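Local coordinates for protein C-glycoside 3-oxidase (Microbacterium trichothecenolyticum, PDB 7DVE) that catalyses the FAD-dependent oxidation, by molecular oxygen, of the C3 hydroxyl on the sugar of C-glycosides such as isoorientin and mangiferin, at residues A[137-142]-A[333-338]; A[339-344]-A[412-417]. One frame throughout, in Å; residues are numbered along the deposited sequence.

In the fold
Interactions 1 and 2 follow one another along the chain and share the connection between strands 330-333 and 341-347; their centres lie about 13 Å apart. Residues 333-338 meet the loop 137-142, and residues 339-344, directly after them, meet helix 406-424. The two contacts touch at several points, among them V333 N, 2.8 Å from G343 O in a probable strand-to-strand hydrogen bond; D338 O, which probably accepts from R414 NH2 at 3.0 Å; and F335 CE2, packed on P340 CA at 3.3 Å. By the distance to H444, the probable proton acceptor, interaction 1 lies the nearer: the E139 side chain is about 9 Å from that of H444 and about 11 Å from FAD, against about 12 Å between the F341 and H444 side chains.

Interaction 1: residues A[137-142]-A[333-338]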
ATOM      1  N   ASP A 137      10.084 -10.213 -13.414  1.00 64.36           N
ATOM      2  CA  ASP A 137      11.031 -11.326 -13.159  1.00 66.81           C
ATOM      3  C   ASP A 137      10.643 -12.042 -11.857  1.00 65.07           C
ATOM      4  O   ASP A 137       9.463 -12.372 -11.671  1.00 64.06           O
ATOM      5  CB  ASP A 137      12.456 -10.762 -13.210  1.00 68.94           C
ATOM      6  CG  ASP A 137      12.936 -10.475 -14.642  1.00 69.50           C
ATOM      7  OD1 ASP A 137      12.157 -10.677 -15.610  1.00 72.57           O
ATOM      8  OD2 ASP A 137      14.108 -10.055 -14.799  1.00 69.05           O
ATOM      9  N   SER A 138      11.575 -12.274 -10.924  1.00 64.19           N
ATOM     10  CA  SER A 138      11.312 -13.076  -9.725  1.00 65.36           C
ATOM     11  C   SER A 138      10.316 -12.438  -8.755  1.00 63.77           C
ATOM     12  O   SER A 138       9.784 -13.155  -7.907  1.00 63.74           O
ATOM     13  CB  SER A 138      12.629 -13.385  -8.980  1.00 62.20           C
ATOM     14  OG  SER A 138      13.199 -12.185  -8.431  1.00 66.49           O
ATOM     15  N   GLU A 139      10.019 -11.142  -8.858  1.00 60.31           N
ATOM     16  CA  GLU A 139       8.921 -10.621  -8.041  1.00 61.45           C
ATOM     17  C   GLU A 139       7.557 -11.192  -8.410  1.00 61.18           C
ATOM     18  O   GLU A 139       6.603 -10.978  -7.650  1.00 61.68           O
ATOM     19  CB  GLU A 139       8.785  -9.097  -8.133  1.00 54.92           C
ATOM     20  CG  GLU A 139      10.043  -8.311  -8.370  1.00 56.73           C
ATOM     21  CD  GLU A 139       9.731  -6.836  -8.579  1.00 57.15           C
ATOM     22  OE1 GLU A 139       9.339  -6.463  -9.706  1.00 61.20           O
ATOM     23  OE2 GLU A 139       9.843  -6.050  -7.622  1.00 54.65           O
ATOM     24  N   ARG A 140       7.414 -11.837  -9.564  1.00 59.91           N
ATOM     25  CA  ARG A 140       6.103 -12.223 -10.060  1.00 63.27           C
ATOM     26  C   ARG A 140       5.679 -13.546  -9.456  1.00 66.00           C
ATOM     27  O   ARG A 140       6.484 -14.478  -9.338  1.00 65.27           O
ATOM     28  CB  ARG A 140       6.111 -12.318 -11.589  1.00 64.03           C
ATOM     29  CG  ARG A 140       6.355 -10.963 -12.263  1.00 64.46           C
ATOM     30  CD  ARG A 140       6.370 -11.058 -13.778  1.00 64.45           C
ATOM     31  NE  ARG A 140       5.091 -11.454 -14.351  1.00 68.36           N
ATOM     32  CZ  ARG A 140       4.181 -10.621 -14.846  1.00 68.22           C
ATOM     33  NH1 ARG A 140       4.304  -9.311 -14.727  1.00 64.70           N
ATOM     34  NH2 ARG A 140       3.123 -11.117 -15.490  1.00 66.85           N
ATOM     35  N   ILE A 141       4.408 -13.635  -9.079  1.00 65.77           N
ATOM     36  CA  ILE A 141       3.911 -14.891  -8.526  1.00 66.63           C
ATOM     37  C   ILE A 141       3.772 -15.891  -9.679  1.00 72.19           C
ATOM     38  O   ILE A 141       2.941 -15.732 -10.579  1.00 71.01           O
ATOM     39  CB  ILE A 141       2.601 -14.692  -7.759  1.00 64.09           C
ATOM     40  CG1 ILE A 141       2.854 -13.767  -6.559  1.00 63.57           C
ATOM     41  CG2 ILE A 141       2.102 -16.012  -7.255  1.00 69.57           C
ATOM     42  CD1 ILE A 141       1.649 -12.987  -6.074  1.00 61.25           C
ATOM     43  N   GLY A 142       4.606 -16.928  -9.652  1.00 72.29           N
ATOM     44  CA  GLY A 142       4.758 -17.778 -10.818  1.00 70.74           C
ATOM     45  C   GLY A 142       3.537 -18.624 -11.118  1.00 77.86           C
ATOM     46  O   GLY A 142       3.169 -18.798 -12.285  1.00 83.16           O
ATOM     47  N   VAL A 333      12.397   3.150 -13.008  1.00 52.49           N
ATOM     48  CA  VAL A 333      13.572   2.384 -13.406  1.00 52.14           C
ATOM     49  C   VAL A 333      13.324   0.951 -12.957  1.00 54.25           C
ATOM     50  O   VAL A 333      13.516   0.627 -11.774  1.00 52.48           O
ATOM     51  CB  VAL A 333      14.866   2.941 -12.796  1.00 53.14           C
ATOM     52  CG1 VAL A 333      16.083   2.278 -13.471  1.00 52.81           C
ATOM     53  CG2 VAL A 333      14.907   4.467 -12.908  1.00 49.98           C
ATOM     54  N   PRO A 334      12.898   0.071 -13.865  1.00 57.44           N
ATOM     55  CA  PRO A 334      12.325  -1.214 -13.445  1.00 56.92           C
ATOM     56  C   PRO A 334      13.333  -2.185 -12.855  1.00 57.27           C
ATOM     57  O   PRO A 334      14.502  -2.233 -13.242  1.00 57.16           O
ATOM     58  CB  PRO A 334      11.725  -1.774 -14.740  1.00 59.30           C
ATOM     59  CG  PRO A 334      11.442  -0.540 -15.565  1.00 61.12           C
ATOM     60  CD  PRO A 334      12.559   0.415 -15.257  1.00 56.84           C
ATOM     61  N   PHE A 335      12.834  -2.945 -11.878  1.00 56.80           N
ATOM     62  CA  PHE A 335      13.485  -4.139 -11.355  1.00 58.85           C
ATOM     63  C   PHE A 335      13.756  -5.171 -12.455  1.00 61.90           C
ATOM     64  O   PHE A 335      12.893  -5.447 -13.293  1.00 61.26           O
ATOM     65  CB  PHE A 335      12.574  -4.742 -10.276  1.00 55.57           C
ATOM     66  CG  PHE A 335      13.075  -6.036  -9.682  1.00 61.45           C
ATOM     67  CD1 PHE A 335      12.887  -7.260 -10.348  1.00 59.44           C
ATOM     68  CD2 PHE A 335      13.713  -6.039  -8.439  1.00 55.70           C
ATOM     69  CE1 PHE A 335      13.345  -8.446  -9.789  1.00 62.35           C
ATOM     70  CE2 PHE A 335      14.160  -7.228  -7.874  1.00 59.91           C
ATOM     71  CZ  PHE A 335      13.984  -8.435  -8.551  1.00 59.39           C
ATOM     72  N   THR A 336      14.957  -5.762 -12.429  1.00 62.46           N
ATOM     73  CA  THR A 336      15.277  -6.990 -13.160  1.00 65.63           C
ATOM     74  C   THR A 336      16.081  -7.918 -12.255  1.00 67.27           C
ATOM     75  O   THR A 336      16.789  -7.464 -11.351  1.00 66.81           O
ATOM     76  CB  THR A 336      16.081  -6.737 -14.448  1.00 67.28           C
ATOM     77  OG1 THR A 336      17.350  -6.151 -14.127  1.00 67.70           O
ATOM     78  CG2 THR A 336      15.313  -5.829 -15.417  1.00 69.87           C
ATOM     79  N   ASP A 337      15.963  -9.228 -12.501  1.00 67.09           N
ATOM     80  CA  ASP A 337      16.706 -10.205 -11.705  1.00 68.17           C
ATOM     81  C   ASP A 337      18.188  -9.849 -11.629  1.00 69.19           C
ATOM     82  O   ASP A 337      18.823 -10.005 -10.577  1.00 69.37           O
ATOM     83  CB  ASP A 337      16.541 -11.609 -12.296  1.00 67.90           C
ATOM     84  CG  ASP A 337      15.262 -12.287 -11.851  1.00 67.18           C
ATOM     85  OD1 ASP A 337      14.538 -11.681 -11.050  1.00 70.35           O
ATOM     86  OD2 ASP A 337      14.969 -13.414 -12.298  1.00 75.22           O
ATOM     87  N   ASP A 338      18.749  -9.360 -12.739  1.00 69.00           N
ATOM     88  CA  ASP A 338      20.152  -8.972 -12.819  1.00 69.90           C
ATOM     89  C   ASP A 338      20.444  -7.661 -12.079  1.00 70.58           C
ATOM     90  O   ASP A 338      21.580  -7.450 -11.635  1.00 71.09           O
ATOM     91  CB  ASP A 338      20.538  -8.829 -14.287  1.00 73.22           C
ATOM     92  CG  ASP A 338      19.808  -9.843 -15.201  1.00 79.99           C
ATOM     93  OD1 ASP A 338      20.065 -11.073 -15.104  1.00 80.04           O
ATOM     94  OD2 ASP A 338      18.904  -9.395 -15.968  1.00 78.02           O
TER
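S138 and D337 make the main polar junction between the two loops. D337 OD1 accepts two hydrogen bonds, from S138 N at 3.0 Å and from S138 OG at the same separation of 3.0 Å. The two donors arrive on the syn side of this oxygen but from opposite faces of the carboxylate plane, so the group is gripped from both. With chi1 67° OG sits between the serine's own backbone N and carbonyl carbon, which lets OG and N reach the same oxygen. A reciprocal bond runs from D337 N to D137 OD2, 3.1 Å long and almost straight at 176°; it uses the anti lone pair of OD2. Each aspartate thus binds a backbone N-H of the other loop. The arrangement brings like charges close, D137 OD2 lying 4.1 Å from D337 OD1, a repulsion that the three donors probably offset.

Beside this polar pairing, E139 covers one face of the F335 ring. E139 CG lies anti to its carbonyl carbon and the chain runs extended beyond it, sliding past F335 in the opposite direction. CG makes a CH-pi contact, 3.7 Å from the ring centroid, and CD follows over the ring at 3.6 Å from F335 CG. The carboxylate is stacked, its plane only 12° from that of the ring, while D137 CB and S138 OG lie at the ring's edge. The glutamate's polar end is fixed by backbone amides: OE1 accepts from N136 N, and OE2 from A486 N and C487 N. N136 ND2 bonds F335 O, again joining the two loops.

In fold terms, this clasps the connection of an antiparallel strand pair, 330-333 with 341-347, onto a short 3-10 turn ahead of helix 142-145, near the FAD and H444, the probable proton acceptor, of a GMC oxidoreductase.

Interaction 2: residues A[339-344]-A[412-417]; sequences MPFHGQ and IDRAKA
Helix-on-strand packing defines this contact: F341, in the segment that runs along strand 341-347, lies against R414 and A415 of helix 406-424. The ring is held on both faces, with A415 CA 3.8 Å above its plane on one and P340 CD 3.9 Å above it on the other, both offset toward the rim. At its tip F341 CZ closes to 3.3 Å from R414 CB, a tight fit. M339 CE meets the ring's edge in plane.

R414 then crosses the ring at about a right angle. A bend at chi3 (68°) brings NE back to 4.0 Å from F341 CZ, which lies over one face of the guanidinium; the two planes are 80° apart. NH1 rests 3.6 Å from P340 CD, and NH2 3.5 Å from M339 SD, while D338 O accepts a hydrogen bond from NH2. An alanine at F341 would probably open a gap between P340 and A415 and leave the guanidinium freer to move.

P340 centres an inverse gamma turn just before F341. A415 and I412 touch C373, so the helix packs on strand 366-373, the antiparallel neighbour of strand 341-347, whose L371 F341 also touches.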
ATOM      1  N   MET A 339      19.455  -6.762 -11.962  1.00 68.70           N
ATOM      2  CA  MET A 339      19.614  -5.454 -11.312  1.00 68.14           C
ATOM      3  C   MET A 339      18.473  -5.261 -10.318  1.00 65.03           C
ATOM      4  O   MET A 339      17.542  -4.485 -10.570  1.00 63.63           O
ATOM      5  CB  MET A 339      19.610  -4.317 -12.338  1.00 71.14           C
ATOM      6  CG  MET A 339      20.894  -4.065 -13.105  1.00 73.43           C
ATOM      7  SD  MET A 339      22.299  -3.886 -12.019  1.00 83.90           S
ATOM      8  CE  MET A 339      22.042  -2.175 -11.502  1.00 73.93           C
ATOM      9  N   PRO A 340      18.520  -5.942  -9.166  1.00 64.54           N
ATOM     10  CA  PRO A 340      17.291  -6.186  -8.389  1.00 61.50           C
ATOM     11  C   PRO A 340      16.885  -5.039  -7.464  1.00 60.44           C
ATOM     12  O   PRO A 340      16.711  -5.214  -6.254  1.00 57.57           O
ATOM     13  CB  PRO A 340      17.641  -7.473  -7.627  1.00 61.05           C
ATOM     14  CG  PRO A 340      19.106  -7.422  -7.446  1.00 60.77           C
ATOM     15  CD  PRO A 340      19.674  -6.693  -8.636  1.00 64.65           C
ATOM     16  N   PHE A 341      16.647  -3.859  -8.050  1.00 58.02           N
ATOM     17  CA  PHE A 341      16.120  -2.709  -7.329  1.00 54.74           C
ATOM     18  C   PHE A 341      14.992  -2.064  -8.117  1.00 56.35           C
ATOM     19  O   PHE A 341      15.076  -1.906  -9.338  1.00 57.36           O
ATOM     20  CB  PHE A 341      17.218  -1.663  -7.053  1.00 57.17           C
ATOM     21  CG  PHE A 341      18.573  -2.261  -6.933  1.00 56.89           C
ATOM     22  CD1 PHE A 341      18.949  -2.904  -5.774  1.00 56.45           C
ATOM     23  CD2 PHE A 341      19.447  -2.246  -8.008  1.00 58.79           C
ATOM     24  CE1 PHE A 341      20.205  -3.515  -5.677  1.00 59.72           C
ATOM     25  CE2 PHE A 341      20.698  -2.851  -7.925  1.00 62.45           C
ATOM     26  CZ  PHE A 341      21.081  -3.486  -6.757  1.00 58.88           C
ATOM     27  N   HIS A 342      13.937  -1.678  -7.416  1.00 55.57           N
ATOM     28  CA  HIS A 342      12.919  -0.829  -8.021  1.00 52.06           C
ATOM     29  C   HIS A 342      13.344   0.624  -7.818  1.00 53.59           C
ATOM     30  O   HIS A 342      13.615   1.037  -6.686  1.00 51.37           O
ATOM     31  CB  HIS A 342      11.552  -1.092  -7.404  1.00 50.17           C
ATOM     32  CG  HIS A 342      10.581   0.023  -7.595  1.00 51.96           C
ATOM     33  ND1 HIS A 342       9.857   0.185  -8.757  1.00 49.31           N
ATOM     34  CD2 HIS A 342      10.233   1.055  -6.784  1.00 50.78           C
ATOM     35  CE1 HIS A 342       9.087   1.251  -8.646  1.00 50.80           C
ATOM     36  NE2 HIS A 342       9.290   1.793  -7.454  1.00 51.50           N
ATOM     37  N   GLY A 343      13.427   1.390  -8.903  1.00 51.73           N
ATOM     38  CA  GLY A 343      13.868   2.772  -8.845  1.00 49.50           C
ATOM     39  C   GLY A 343      12.756   3.716  -9.264  1.00 51.18           C
ATOM     40  O   GLY A 343      12.023   3.448 -10.216  1.00 47.73           O
ATOM     41  N   GLN A 344      12.642   4.824  -8.560  1.00 48.52           N
ATOM     42  CA  GLN A 344      11.758   5.860  -9.037  1.00 46.83           C
ATOM     43  C   GLN A 344      12.440   7.198  -8.830  1.00 48.34           C
ATOM     44  O   GLN A 344      13.134   7.407  -7.829  1.00 44.98           O
ATOM     45  CB  GLN A 344      10.389   5.824  -8.345  1.00 48.04           C
ATOM     46  CG  GLN A 344      10.426   5.824  -6.843  1.00 49.10           C
ATOM     47  CD  GLN A 344       9.122   5.326  -6.236  1.00 50.56           C
ATOM     48  OE1 GLN A 344       8.586   4.265  -6.614  1.00 49.20           O
ATOM     49  NE2 GLN A 344       8.604   6.092  -5.287  1.00 48.08           N
ATOM     50  N   ILE A 412      21.858  -4.023  -0.514  1.00 55.39           N
ATOM     51  CA  ILE A 412      21.730  -2.617  -0.150  1.00 57.42           C
ATOM     52  C   ILE A 412      22.947  -1.823  -0.632  1.00 57.12           C
ATOM     53  O   ILE A 412      22.816  -0.710  -1.156  1.00 53.98           O
ATOM     54  CB  ILE A 412      21.513  -2.502   1.376  1.00 58.00           C
ATOM     55  CG1 ILE A 412      20.108  -3.015   1.736  1.00 55.67           C
ATOM     56  CG2 ILE A 412      21.758  -1.071   1.876  1.00 52.03           C
ATOM     57  CD1 ILE A 412      19.834  -3.056   3.215  1.00 60.78           C
ATOM     58  N   ASP A 413      24.149  -2.384  -0.473  1.00 57.58           N
ATOM     59  CA  ASP A 413      25.346  -1.714  -0.978  1.00 56.45           C
ATOM     60  C   ASP A 413      25.277  -1.516  -2.488  1.00 57.64           C
ATOM     61  O   ASP A 413      25.615  -0.436  -3.009  1.00 58.12           O
ATOM     62  CB  ASP A 413      26.581  -2.519  -0.577  1.00 57.24           C
ATOM     63  CG  ASP A 413      26.902  -2.384   0.917  1.00 60.81           C
ATOM     64  OD1 ASP A 413      26.246  -1.570   1.602  1.00 59.90           O
ATOM     65  OD2 ASP A 413      27.799  -3.096   1.420  1.00 67.23           O
ATOM     66  N   ARG A 414      24.826  -2.548  -3.208  1.00 58.51           N
ATOM     67  CA  ARG A 414      24.568  -2.384  -4.635  1.00 57.70           C
ATOM     68  C   ARG A 414      23.613  -1.222  -4.891  1.00 56.18           C
ATOM     69  O   ARG A 414      23.881  -0.347  -5.728  1.00 56.82           O
ATOM     70  CB  ARG A 414      24.018  -3.692  -5.226  1.00 57.71           C
ATOM     71  CG  ARG A 414      25.049  -4.804  -5.361  1.00 60.78           C
ATOM     72  CD  ARG A 414      24.496  -6.029  -6.121  1.00 64.20           C
ATOM     73  NE  ARG A 414      24.240  -5.758  -7.532  1.00 65.92           N
ATOM     74  CZ  ARG A 414      23.555  -6.558  -8.342  1.00 68.87           C
ATOM     75  NH1 ARG A 414      23.012  -7.688  -7.909  1.00 66.70           N
ATOM     76  NH2 ARG A 414      23.414  -6.222  -9.621  1.00 68.33           N
ATOM     77  N   ALA A 415      22.487  -1.196  -4.188  1.00 56.42           N
ATOM     78  CA  ALA A 415      21.516  -0.130  -4.418  1.00 56.35           C
ATOM     79  C   ALA A 415      22.136   1.253  -4.195  1.00 56.08           C
ATOM     80  O   ALA A 415      21.830   2.201  -4.922  1.00 55.31           O
ATOM     81  CB  ALA A 415      20.294  -0.342  -3.524  1.00 52.37           C
ATOM     82  N   LYS A 416      23.028   1.384  -3.210  1.00 56.90           N
ATOM     83  CA  LYS A 416      23.669   2.682  -2.970  1.00 58.18           C
ATOM     84  C   LYS A 416      24.519   3.133  -4.169  1.00 57.72           C
ATOM     85  O   LYS A 416      24.402   4.283  -4.651  1.00 56.65           O
ATOM     86  CB  LYS A 416      24.502   2.607  -1.696  1.00 55.86           C
ATOM     87  CG  LYS A 416      23.627   2.331  -0.482  1.00 56.63           C
ATOM     88  CD  LYS A 416      24.472   1.954   0.709  1.00 57.94           C
ATOM     89  CE  LYS A 416      25.315   3.136   1.120  1.00 55.60           C
ATOM     90  NZ  LYS A 416      25.850   2.904   2.455  1.00 59.46           N
ATOM     91  N   ALA A 417      25.347   2.220  -4.695  1.00 56.40           N
ATOM     92  CA  ALA A 417      26.144   2.589  -5.867  1.00 55.47           C
ATOM     93  C   ALA A 417      25.258   2.893  -7.079  1.00 55.17           C
ATOM     94  O   ALA A 417      25.523   3.845  -7.835  1.00 56.47           O
ATOM     95  CB  ALA A 417      27.156   1.489  -6.189  1.00 50.96           C
TER